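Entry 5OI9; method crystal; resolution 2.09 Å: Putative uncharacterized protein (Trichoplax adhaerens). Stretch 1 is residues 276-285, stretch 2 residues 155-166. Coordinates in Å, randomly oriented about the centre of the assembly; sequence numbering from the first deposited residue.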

# COMPACT_ATOMS: atom_id res chain seq x y z
N CYS A 276 8.23 -2.20 -8.15
CA CYS A 276 8.36 -1.51 -9.43
C CYS A 276 8.02 -0.03 -9.31
O CYS A 276 8.75 0.83 -9.80
CB CYS A 276 7.46 -2.17 -10.48
SG CYS A 276 7.90 -3.88 -10.89
N MSE A 277 6.90 0.28 -8.65
CA MSE A 277 6.48 1.66 -8.44
C MSE A 277 7.52 2.45 -7.66
O MSE A 277 7.86 3.57 -8.02
CB MSE A 277 5.14 1.71 -7.71
CG MSE A 277 3.99 1.18 -8.53
SE MSE A 277 3.71 2.22 -10.15
CE MSE A 277 2.78 3.71 -9.32
N ARG A 278 8.01 1.83 -6.59
CA ARG A 278 9.03 2.46 -5.77
C ARG A 278 10.28 2.77 -6.58
O ARG A 278 10.87 3.85 -6.43
CB ARG A 278 9.36 1.55 -4.59
CG ARG A 278 10.41 2.11 -3.66
CD ARG A 278 9.90 3.33 -2.92
NE ARG A 278 10.97 3.87 -2.08
CZ ARG A 278 11.28 3.40 -0.88
NH1 ARG A 278 10.60 2.38 -0.37
NH2 ARG A 278 12.27 3.95 -0.19
N TYR A 279 10.70 1.85 -7.44
CA TYR A 279 11.87 2.09 -8.29
C TYR A 279 11.60 3.22 -9.28
O TYR A 279 12.46 4.09 -9.49
CB TYR A 279 12.26 0.81 -9.02
CG TYR A 279 13.43 0.95 -9.96
CD1 TYR A 279 14.73 1.06 -9.47
CD2 TYR A 279 13.25 0.95 -11.34
CE1 TYR A 279 15.81 1.18 -10.33
CE2 TYR A 279 14.33 1.07 -12.20
CZ TYR A 279 15.60 1.19 -11.69
OH TYR A 279 16.68 1.31 -12.55
N LEU A 280 10.41 3.24 -9.89
CA LEU A 280 10.10 4.27 -10.87
C LEU A 280 9.98 5.64 -10.23
O LEU A 280 10.41 6.65 -10.81
CB LEU A 280 8.81 3.92 -11.60
CG LEU A 280 8.87 2.70 -12.52
CD1 LEU A 280 7.55 2.51 -13.24
CD2 LEU A 280 10.01 2.85 -13.50
N TYR A 281 9.40 5.72 -9.03
CA TYR A 281 9.12 7.01 -8.42
C TYR A 281 10.32 7.61 -7.70
O TYR A 281 10.45 8.83 -7.64
CB TYR A 281 7.96 6.88 -7.43
CG TYR A 281 6.62 7.23 -8.02
CD1 TYR A 281 6.19 8.55 -8.10
CD2 TYR A 281 5.77 6.25 -8.51
CE1 TYR A 281 4.96 8.88 -8.64
CE2 TYR A 281 4.54 6.57 -9.05
CZ TYR A 281 4.14 7.88 -9.11
OH TYR A 281 2.92 8.19 -9.65
N SER A 282 11.20 6.77 -7.15
CA SER A 282 12.23 7.25 -6.23
C SER A 282 13.13 8.28 -6.88
O SER A 282 13.71 8.04 -7.95
CB SER A 282 13.06 6.08 -5.71
OG SER A 282 14.06 6.54 -4.82
N GLN A 283 13.25 9.44 -6.24
CA GLN A 283 14.24 10.43 -6.61
C GLN A 283 15.49 10.36 -5.73
O GLN A 283 16.39 11.19 -5.88
CB GLN A 283 13.63 11.84 -6.56
CG GLN A 283 12.53 12.04 -7.59
CD GLN A 283 11.86 13.40 -7.49
OE1 GLN A 283 12.33 14.28 -6.77
NE2 GLN A 283 10.75 13.56 -8.20
N ARG A 284 15.55 9.39 -4.81
CA ARG A 284 16.78 9.09 -4.10
C ARG A 284 17.75 8.29 -4.95
O ARG A 284 18.95 8.26 -4.65
CB ARG A 284 16.48 8.31 -2.81
CG ARG A 284 15.49 8.99 -1.88
CD ARG A 284 15.96 10.39 -1.50
NE ARG A 284 15.14 10.96 -0.44
CZ ARG A 284 15.24 12.21 -0.01
NH1 ARG A 284 16.12 13.04 -0.56
NH2 ARG A 284 14.46 12.64 0.97
N LEU A 285 17.26 7.62 -6.00
CA LEU A 285 18.09 6.89 -6.95
C LEU A 285 18.29 7.80 -8.16
O LEU A 285 17.38 7.94 -8.99
CB LEU A 285 17.44 5.57 -7.35
CG LEU A 285 16.87 4.69 -6.24
CD1 LEU A 285 16.00 3.59 -6.83
CD2 LEU A 285 17.98 4.10 -5.39
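Stretch 2 (155-166) LSCDSVDIKDML

Stretch 2 (155-166) packs on the last turns of a helix (276-281) and the loop that follows it, burying 544 Å² in all, and most of the contact is made by two arginines of stretch 1 reaching backbone carbonyls of stretch 2. The chain runs opposite to the sequence of stretch 1: its first residues lie by Arg284, its middle by Arg278 and its end by Met277. Leu155 ends a helix. Its CA-to-CB bond points away, yet CB touches Arg284 NH2 at 3.7 Å and CD2 lies over one face of that guanidinium. Leu155 O accepts from Arg284 NE at 2.8 Å and, weakly, from Arg284 NH2 at 3.2 Å. Ser156, the first residue to leave helical phi/psi (-66/144), turns its carbonyl to Arg278: Arg278 NH2 donates a weak bond to Ser156 O at 2.9 Å. Ser156 O also accepts from water 1 (2.4 Å), itself the acceptor for Arg278 NE (3.0 Å), and from water 2 (2.8 Å), which is also hydrogen-bonded to Ser282 OG (2.8 Å). Ser156 OG, chi1 t, stands over one face of the Arg278 guanidinium, 3.2 Å from NH2 but at a poor angle for bonding; instead it accepts from Asp158 N at 3.2 Å. Cys157 brings SG to 3.7 Å from Arg284 NE. The CA-to-CB bond of Asp158 points away, and the residue offers its backbone: Asp158 O lies near the guanidinium plane of Arg278, accepting from NH2 at 2.6 Å and weakly from NH1 at 2.7 Å, so the two terminal nitrogens share one carbonyl. From Ser159 to Asp161 the backbone is extended. The CA-to-CB bond of Ser159 also points away, while Ser159 O lies 3.4 Å from Arg278 NH1. Val160 is nearest to Arg278 along the backbone (CA to CA 6.8 Å); its CG2 packs 3.8 Å from Arg278 CG, against the aliphatic part of the same side chain. The end of the Asp161 side chain leads away into a salt bridge, OD1 to Lys163 NZ at 2.8 Å, and Asp161 OD1 also accepts from Lys163 N at 2.9 Å. A 3-10 segment, 162-164, follows, with Asp164 N bonded to Asp161 O at 3.0 Å. Water 3 donates to Asp164 OD2 (2.8 Å) and accepts a weak bond from Arg278 NH1 (3.3 Å). The end of the Met165 selenomethionine side chain (m, m, t) comes nearer the helix, placing SE 4.0 Å from Met277 CB in an apolar contact.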

# COMPACT_ATOMS: atom_id res chain seq x y z
N LEU A 155 10.50 10.35 -2.10
CA LEU A 155 11.51 10.77 -1.14
C LEU A 155 11.85 9.73 -0.08
O LEU A 155 12.81 9.93 0.66
CB LEU A 155 11.05 12.06 -0.43
CG LEU A 155 10.85 13.28 -1.34
CD1 LEU A 155 10.33 14.47 -0.55
CD2 LEU A 155 12.15 13.63 -2.06
N SER A 156 11.10 8.63 0.01
CA SER A 156 11.35 7.64 1.05
C SER A 156 12.70 6.97 0.85
O SER A 156 13.14 6.74 -0.28
CB SER A 156 10.25 6.58 1.05
OG SER A 156 10.54 5.55 1.98
N CYS A 157 13.37 6.66 1.96
CA CYS A 157 14.62 5.92 1.96
C CYS A 157 14.47 4.53 2.56
O CYS A 157 15.48 3.85 2.78
CB CYS A 157 15.71 6.70 2.71
SG CYS A 157 16.14 8.31 2.01
N ASP A 158 13.25 4.09 2.84
CA ASP A 158 12.99 2.85 3.56
C ASP A 158 12.73 1.70 2.60
O ASP A 158 12.60 1.88 1.38
CB ASP A 158 11.81 3.02 4.51
CG ASP A 158 12.08 4.00 5.63
OD1 ASP A 158 13.27 4.18 5.99
OD2 ASP A 158 11.12 4.60 6.15
N SER A 159 12.64 0.50 3.17
CA SER A 159 12.33 -0.69 2.39
C SER A 159 10.96 -0.56 1.73
O SER A 159 10.09 0.17 2.20
CB SER A 159 12.35 -1.93 3.29
OG SER A 159 13.64 -2.16 3.82
N VAL A 160 10.79 -1.28 0.62
CA VAL A 160 9.51 -1.28 -0.09
C VAL A 160 8.41 -1.74 0.85
O VAL A 160 8.54 -2.77 1.53
CB VAL A 160 9.59 -2.16 -1.34
CG1 VAL A 160 8.20 -2.40 -1.91
CG2 VAL A 160 10.49 -1.52 -2.38
N ASP A 161 7.32 -0.97 0.90
CA ASP A 161 6.19 -1.25 1.78
C ASP A 161 4.91 -1.11 0.98
O ASP A 161 4.65 -0.06 0.39
CB ASP A 161 6.18 -0.30 2.99
CG ASP A 161 5.26 -0.77 4.10
OD1 ASP A 161 4.28 -1.49 3.83
OD2 ASP A 161 5.53 -0.41 5.27
N ILE A 162 4.10 -2.18 0.95
CA ILE A 162 2.83 -2.13 0.24
C ILE A 162 1.92 -1.06 0.81
O ILE A 162 1.10 -0.47 0.09
CB ILE A 162 2.15 -3.52 0.27
CG1 ILE A 162 3.09 -4.59 -0.27
CG2 ILE A 162 0.86 -3.51 -0.55
CD1 ILE A 162 2.49 -5.98 -0.29
N LYS A 163 2.06 -0.76 2.11
CA LYS A 163 1.25 0.28 2.73
C LYS A 163 1.51 1.66 2.14
O LYS A 163 0.65 2.54 2.24
CB LYS A 163 1.49 0.31 4.24
CG LYS A 163 1.07 -0.96 4.97
CD LYS A 163 1.29 -0.84 6.47
CE LYS A 163 2.76 -0.80 6.83
NZ LYS A 163 3.45 -2.07 6.47
N ASP A 164 2.68 1.87 1.52
CA ASP A 164 2.97 3.14 0.87
C ASP A 164 2.22 3.31 -0.44
O ASP A 164 2.28 4.39 -1.03
CB ASP A 164 4.47 3.27 0.62
CG ASP A 164 5.28 3.29 1.89
OD1 ASP A 164 4.78 3.82 2.91
OD2 ASP A 164 6.43 2.79 1.88
N MSE A 165 1.54 2.27 -0.92
CA MSE A 165 0.87 2.30 -2.22
C MSE A 165 -0.60 2.73 -2.14
O MSE A 165 -1.27 2.81 -3.16
CB MSE A 165 0.95 0.93 -2.90
CG MSE A 165 2.37 0.44 -3.07
SE MSE A 165 3.40 1.71 -4.11
CE MSE A 165 5.15 1.35 -3.32
N LEU A 166 -1.10 2.97 -0.93
CA LEU A 166 -2.48 3.40 -0.77
C LEU A 166 -2.59 4.39 0.38
O LEU A 166 -1.82 4.32 1.35
CB LEU A 166 -3.42 2.20 -0.54
CG LEU A 166 -3.07 1.21 0.58
CD1 LEU A 166 -3.77 1.59 1.88
CD2 LEU A 166 -3.43 -0.20 0.15
O HOH W 1 12.04 6.66 -2.45
O HOH W 2 14.74 5.55 -2.29
O HOH W 3 7.33 1.87 -0.57